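Local coordinates for diaminopropionate ammonia-lyase (Escherichia coli, PDB 4D9I), which catalyses the pyridoxal-phosphate-dependent alpha,beta-elimination of both L- and D-diaminopropionate to pyruvate and ammonia, working as a homodimer, at residues Cys48-Leu53 / Pro332-Gly337; Gly320-Gly325 / Glu387-Gly392. All blocks are in the same frame, centred on the assembly; numbering follows the deposited sequence.

Interaction 1: Cys48-Leu53 / Pro332-Gly337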
loop_
_atom_site.group_PDB
_atom_site.type_symbol
_atom_site.label_atom_id
_atom_site.label_comp_id
_atom_site.label_asym_id
_atom_site.label_seq_id
_atom_site.Cartn_x
_atom_site.Cartn_y
_atom_site.Cartn_z
ATOM N N CYS B 48 -4.891 -0.585 -16.241
ATOM C CA CYS B 48 -3.514 -0.566 -15.734
ATOM C C CYS B 48 -2.839 -1.914 -15.966
ATOM O O CYS B 48 -3.438 -2.960 -15.706
ATOM C CB CYS B 48 -3.496 -0.204 -14.249
ATOM S SG CYS B 48 -4.452 1.270 -13.817
ATOM N N ALA B 49 -1.604 -1.891 -16.451
ATOM C CA ALA B 49 -0.869 -3.111 -16.677
ATOM C C ALA B 49 -0.032 -3.440 -15.440
ATOM O O ALA B 49 0.928 -2.742 -15.128
ATOM C CB ALA B 49 0.007 -2.993 -17.925
ATOM N N LEU B 50 -0.401 -4.497 -14.729
ATOM C CA LEU B 50 0.368 -4.852 -13.556
ATOM C C LEU B 50 1.406 -5.892 -13.994
ATOM O O LEU B 50 1.309 -7.051 -13.644
ATOM C CB LEU B 50 -0.536 -5.343 -12.411
ATOM C CG LEU B 50 -1.681 -4.419 -11.979
ATOM C CD1 LEU B 50 -2.448 -5.063 -10.828
ATOM C CD2 LEU B 50 -1.213 -3.015 -11.566
ATOM N N ASP B 51 2.370 -5.447 -14.797
ATOM C CA ASP B 51 3.393 -6.333 -15.383
ATOM C C ASP B 51 4.235 -7.087 -14.350
ATOM O O ASP B 51 4.512 -8.292 -14.508
ATOM C CB ASP B 51 4.336 -5.561 -16.312
ATOM C CG ASP B 51 3.676 -5.127 -17.622
ATOM O OD1 ASP B 51 2.505 -5.482 -17.935
ATOM O OD2 ASP B 51 4.360 -4.414 -18.373
ATOM N N ASP B 52 4.700 -6.372 -13.329
ATOM C CA ASP B 52 5.591 -6.998 -12.363
ATOM C C ASP B 52 4.832 -8.009 -11.500
ATOM O O ASP B 52 5.370 -9.088 -11.180
ATOM C CB ASP B 52 6.339 -5.945 -11.527
ATOM C CG ASP B 52 7.326 -5.159 -12.365
ATOM O OD1 ASP B 52 7.844 -5.737 -13.331
ATOM O OD2 ASP B 52 7.583 -3.975 -12.098
ATOM N N LEU B 53 3.575 -7.699 -11.185
ATOM C CA LEU B 53 2.713 -8.653 -10.468
ATOM C C LEU B 53 2.422 -9.887 -11.349
ATOM O O LEU B 53 2.382 -11.038 -10.855
ATOM C CB LEU B 53 1.402 -7.977 -9.980
ATOM C CG LEU B 53 0.573 -8.754 -8.933
ATOM C CD1 LEU B 53 1.249 -8.672 -7.557
ATOM C CD2 LEU B 53 -0.883 -8.301 -8.843
ATOM N N PRO B 332 1.806 0.286 -11.533
ATOM C CA PRO B 332 0.996 1.415 -11.026
ATOM C C PRO B 332 0.122 0.985 -9.837
ATOM O O PRO B 332 -0.269 -0.182 -9.748
ATOM C CB PRO B 332 0.101 1.778 -12.238
ATOM C CG PRO B 332 -0.022 0.480 -12.984
ATOM C CD PRO B 332 1.336 -0.176 -12.854
ATOM N N ARG B 333 -0.161 1.934 -8.940
ATOM C CA ARG B 333 -0.950 1.717 -7.731
ATOM C C ARG B 333 -2.433 1.986 -8.022
ATOM O O ARG B 333 -2.731 2.898 -8.771
ATOM C CB ARG B 333 -0.467 2.704 -6.666
ATOM C CG ARG B 333 -1.306 2.761 -5.398
ATOM C CD ARG B 333 -0.469 3.342 -4.270
ATOM N NE ARG B 333 -1.300 3.845 -3.179
ATOM C CZ ARG B 333 -1.585 5.135 -3.024
ATOM N NH1 ARG B 333 -1.048 6.028 -3.855
ATOM N NH2 ARG B 333 -2.322 5.558 -2.012
ATOM N N ILE B 334 -3.333 1.211 -7.408
ATOM C CA ILE B 334 -4.779 1.307 -7.648
ATOM C C ILE B 334 -5.508 1.290 -6.296
ATOM O O ILE B 334 -5.234 0.442 -5.433
ATOM C CB ILE B 334 -5.281 0.136 -8.549
ATOM C CG1 ILE B 334 -4.641 0.213 -9.956
ATOM C CG2 ILE B 334 -6.799 0.110 -8.608
ATOM C CD1 ILE B 334 -4.820 -1.025 -10.827
ATOM N N ILE B 335 -6.418 2.246 -6.100
ATOM C CA ILE B 335 -7.206 2.334 -4.869
ATOM C C ILE B 335 -8.484 1.544 -5.170
ATOM O O ILE B 335 -9.274 1.936 -6.040
ATOM C CB ILE B 335 -7.551 3.796 -4.494
ATOM C CG1 ILE B 335 -6.278 4.673 -4.372
ATOM C CG2 ILE B 335 -8.389 3.842 -3.227
ATOM C CD1 ILE B 335 -5.185 4.104 -3.495
ATOM N N SER B 336 -8.652 0.422 -4.476
ATOM C CA SER B 336 -9.724 -0.524 -4.768
ATOM C C SER B 336 -10.426 -0.924 -3.469
ATOM O O SER B 336 -9.774 -1.403 -2.525
ATOM C CB SER B 336 -9.140 -1.774 -5.443
ATOM O OG SER B 336 -10.159 -2.607 -5.996
ATOM N N GLY B 337 -11.753 -0.777 -3.458
ATOM C CA GLY B 337 -12.569 -1.106 -2.287
ATOM C C GLY B 337 -12.705 -2.605 -2.120
ATOM O O GLY B 337 -12.265 -3.367 -2.969
#

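Interaction 2: Gly320-Gly325 / Glu387-Gly392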
loop_
_atom_site.group_PDB
_atom_site.type_symbol
_atom_site.label_atom_id
_atom_site.label_comp_id
_atom_site.label_asym_id
_atom_site.label_seq_id
_atom_site.Cartn_x
_atom_site.Cartn_y
_atom_site.Cartn_z
ATOM N N GLY B 320 -6.613 -8.596 -1.867
ATOM C CA GLY B 320 -6.663 -7.821 -3.106
ATOM C C GLY B 320 -6.521 -6.311 -2.918
ATOM O O GLY B 320 -5.798 -5.663 -3.658
ATOM N N MET B 321 -7.260 -5.748 -1.962
ATOM C CA MET B 321 -7.187 -4.315 -1.673
ATOM C C MET B 321 -5.735 -3.883 -1.398
ATOM O O MET B 321 -5.271 -2.854 -1.915
ATOM C CB MET B 321 -8.034 -3.977 -0.447
ATOM C CG MET B 321 -9.538 -4.153 -0.645
ATOM S SD MET B 321 -10.465 -4.033 0.899
ATOM C CE MET B 321 -10.402 -2.292 1.301
ATOM N N ARG B 322 -5.044 -4.653 -0.568
ATOM C CA ARG B 322 -3.658 -4.335 -0.193
ATOM C C ARG B 322 -2.679 -4.472 -1.352
ATOM O O ARG B 322 -1.734 -3.661 -1.485
ATOM C CB ARG B 322 -3.199 -5.217 0.964
ATOM C CG ARG B 322 -3.956 -4.941 2.263
ATOM C CD ARG B 322 -3.406 -5.770 3.405
ATOM N NE ARG B 322 -4.426 -5.878 4.428
ATOM C CZ ARG B 322 -5.096 -6.981 4.693
ATOM N NH1 ARG B 322 -4.833 -8.106 4.032
ATOM N NH2 ARG B 322 -5.995 -6.951 5.637
ATOM N N VAL B 323 -2.871 -5.516 -2.148
ATOM C CA VAL B 323 -1.949 -5.830 -3.273
ATOM C C VAL B 323 -2.073 -4.726 -4.338
ATOM O O VAL B 323 -1.069 -4.247 -4.867
ATOM C CB VAL B 323 -2.269 -7.209 -3.906
ATOM C CG1 VAL B 323 -1.508 -7.426 -5.230
ATOM C CG2 VAL B 323 -1.991 -8.352 -2.923
ATOM N N LEU B 324 -3.318 -4.318 -4.631
ATOM C CA LEU B 324 -3.570 -3.207 -5.553
ATOM C C LEU B 324 -3.084 -1.851 -5.032
ATOM O O LEU B 324 -2.575 -1.045 -5.814
ATOM C CB LEU B 324 -5.076 -3.108 -5.903
ATOM C CG LEU B 324 -5.610 -4.223 -6.787
ATOM C CD1 LEU B 324 -7.153 -4.219 -6.851
ATOM C CD2 LEU B 324 -5.031 -4.119 -8.177
ATOM N N GLY B 325 -3.228 -1.614 -3.727
ATOM C CA GLY B 325 -2.904 -0.330 -3.127
ATOM C C GLY B 325 -1.418 -0.146 -2.833
ATOM O O GLY B 325 -0.969 0.983 -2.599
ATOM N N GLU B 387 -8.522 0.891 7.420
ATOM C CA GLU B 387 -8.444 -0.224 8.370
ATOM C C GLU B 387 -7.838 -1.486 7.721
ATOM O O GLU B 387 -7.001 -2.175 8.328
ATOM C CB GLU B 387 -9.824 -0.497 9.013
ATOM C CG GLU B 387 -10.156 0.506 10.093
ATOM C CD GLU B 387 -11.636 0.574 10.464
ATOM O OE1 GLU B 387 -12.479 -0.105 9.846
ATOM O OE2 GLU B 387 -11.954 1.337 11.379
ATOM N N VAL B 388 -8.210 -1.759 6.470
ATOM C CA VAL B 388 -7.630 -2.899 5.744
ATOM C C VAL B 388 -6.152 -2.671 5.369
ATOM O O VAL B 388 -5.289 -3.508 5.676
ATOM C CB VAL B 388 -8.453 -3.284 4.487
ATOM C CG1 VAL B 388 -7.766 -4.393 3.678
ATOM C CG2 VAL B 388 -9.867 -3.720 4.869
ATOM N N VAL B 389 -5.862 -1.566 4.684
ATOM C CA VAL B 389 -4.526 -1.401 4.056
ATOM C C VAL B 389 -3.470 -0.945 5.060
ATOM O O VAL B 389 -2.281 -1.292 4.926
ATOM C CB VAL B 389 -4.540 -0.529 2.769
ATOM C CG1 VAL B 389 -5.539 -1.094 1.755
ATOM C CG2 VAL B 389 -4.843 0.936 3.055
ATOM N N TRP B 390 -3.905 -0.190 6.068
ATOM C CA TRP B 390 -2.999 0.282 7.137
ATOM C C TRP B 390 -3.028 -0.541 8.400
ATOM O O TRP B 390 -1.979 -0.899 8.941
ATOM C CB TRP B 390 -3.310 1.728 7.504
ATOM C CG TRP B 390 -2.973 2.771 6.458
ATOM C CD1 TRP B 390 -2.305 2.598 5.248
ATOM C CD2 TRP B 390 -3.254 4.219 6.532
ATOM N NE1 TRP B 390 -2.177 3.792 4.589
ATOM C CE2 TRP B 390 -2.707 4.807 5.307
ATOM C CE3 TRP B 390 -3.877 5.054 7.461
ATOM C CZ2 TRP B 390 -2.802 6.174 5.041
ATOM C CZ3 TRP B 390 -3.967 6.426 7.175
ATOM C CH2 TRP B 390 -3.443 6.966 5.995
ATOM N N GLU B 391 -4.227 -0.841 8.908
ATOM C CA GLU B 391 -4.344 -1.520 10.213
ATOM C C GLU B 391 -4.179 -3.031 10.065
ATOM O O GLU B 391 -3.950 -3.746 11.040
ATOM C CB GLU B 391 -5.675 -1.173 10.901
ATOM C CG GLU B 391 -5.820 0.308 11.217
ATOM C CD GLU B 391 -7.116 0.671 11.918
ATOM O OE1 GLU B 391 -7.721 -0.184 12.599
ATOM O OE2 GLU B 391 -7.512 1.844 11.823
ATOM N N GLY B 392 -4.286 -3.508 8.834
ATOM C CA GLY B 392 -4.229 -4.939 8.562
ATOM C C GLY B 392 -5.479 -5.689 9.014
ATOM O O GLY B 392 -5.435 -6.899 9.200
#

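Interaction 1: Cys48-Leu53 / Pro332-Gly337
The backbone of Leu50, the N-cap of helix 51-57, runs nearest to that of Pro332, with CA atoms 6.8 Å apart, and no hydrogen bond joins the two segments. The contact is mostly one of apolar side chains, with two backbone oxygens beside them, and Pro332 has the largest share of it. Its CG lies 3.8 Å from Cys48 CB, and its CD rests against the carbonyl of the turn, 3.5 Å from Ala49 O; a compact ring suits a place that offers carbon and a carbonyl oxygen side by side. Leu50 has CG anti to its carbonyl carbon (chi1 -54°), and from there its CD2 branch reaches Pro332 O at 3.5 Å and the ring atom CG at 4.0 Å. Ile334, two residues on, puts the tip of its longer branch against Cys48: CD1 is 3.8 Å from CB and equally close to SG. The same methyl lies 4.2 Å from Leu50 CD2, and Leu324 of helix 315-325 packs on both Leu50 and Ile334. A side chain as small as that of Cys48 is consistent with so close an approach of the isoleucine to the strand. Leu50 is the centre of an inverse gamma turn, which swings the chain from strand 47-49 into the helix. The contact thus sets an extended loop against strand 47-49, outermost in the mixed sheet within this chain, in a fold type II pyridoxal-phosphate enzyme.

Interaction 2: Gly320-Gly325 / Glu387-Gly392
Met321 and Arg322 of helix 315-325 meet Val388 and Val389 of helix 382-389 in a buried helix-helix contact at the dimer interface of this fold type II enzyme, where the CA atoms of Arg322 and Val389 come within 5.2 Å. Met321 points toward the second helix and bends at chi3 (73°), the torsion that places its CE, which lies 3.9 Å from Val388 CB. Its SD touches both methyls of the valine, and the two side chains cross at about a right angle; a flexible thioether suits this fit around a branched neighbour. Arg322 comes next, running extended from CG to NE and passing by the backbone of Val389, with CG 4.0 Å from CA. Val388 CG1 covers one face of the guanidinium, 3.7 Å from NH2. The rest of the group has partners too: NH2 makes a weak hydrogen bond to His394 O, and NH1 bonds to Trp390 O of the second subunit. An alanine here would probably leave Val388 O without its arginine donor, open a gap beside Val388 CG1 and cost the bond to the other subunit. Farther along, Gly325 has no side chain to meet Val389; a CB there would be crowded by Met321 O. On the facing segment, Gly392 takes up positive phi (72°), easy for glycine, as the chain leaves its helical turn. Val388 O, in a buried residue, takes a weak bond from Gly392 N and a nearly straight one from Arg322 NE at 2.8 Å (168° at the hydrogen): the oxygen lies in the guanidinium plane at its edge, while NE stands above the carbonyl plane.

From the N terminus, the chain passes strand 47-49 and the start of helix 51-57, the first half of interaction 1, and then runs on for most of its length before helix 315-325 opens interaction 2. The loop 332-337 follows and closes interaction 1; residues 387-392 close interaction 2 near the C terminus. The two closures therefore cross rather than nest. Their centres lie 13 Å apart, and they touch directly: Ile334 N probably hydrogen-bonds to Leu324 O at 2.9 Å. Together they tie strand 47-49 of the mixed sheet, through loop 332-337 and helix 315-325, to the C-terminal helix 382-389, and both reach the second subunit.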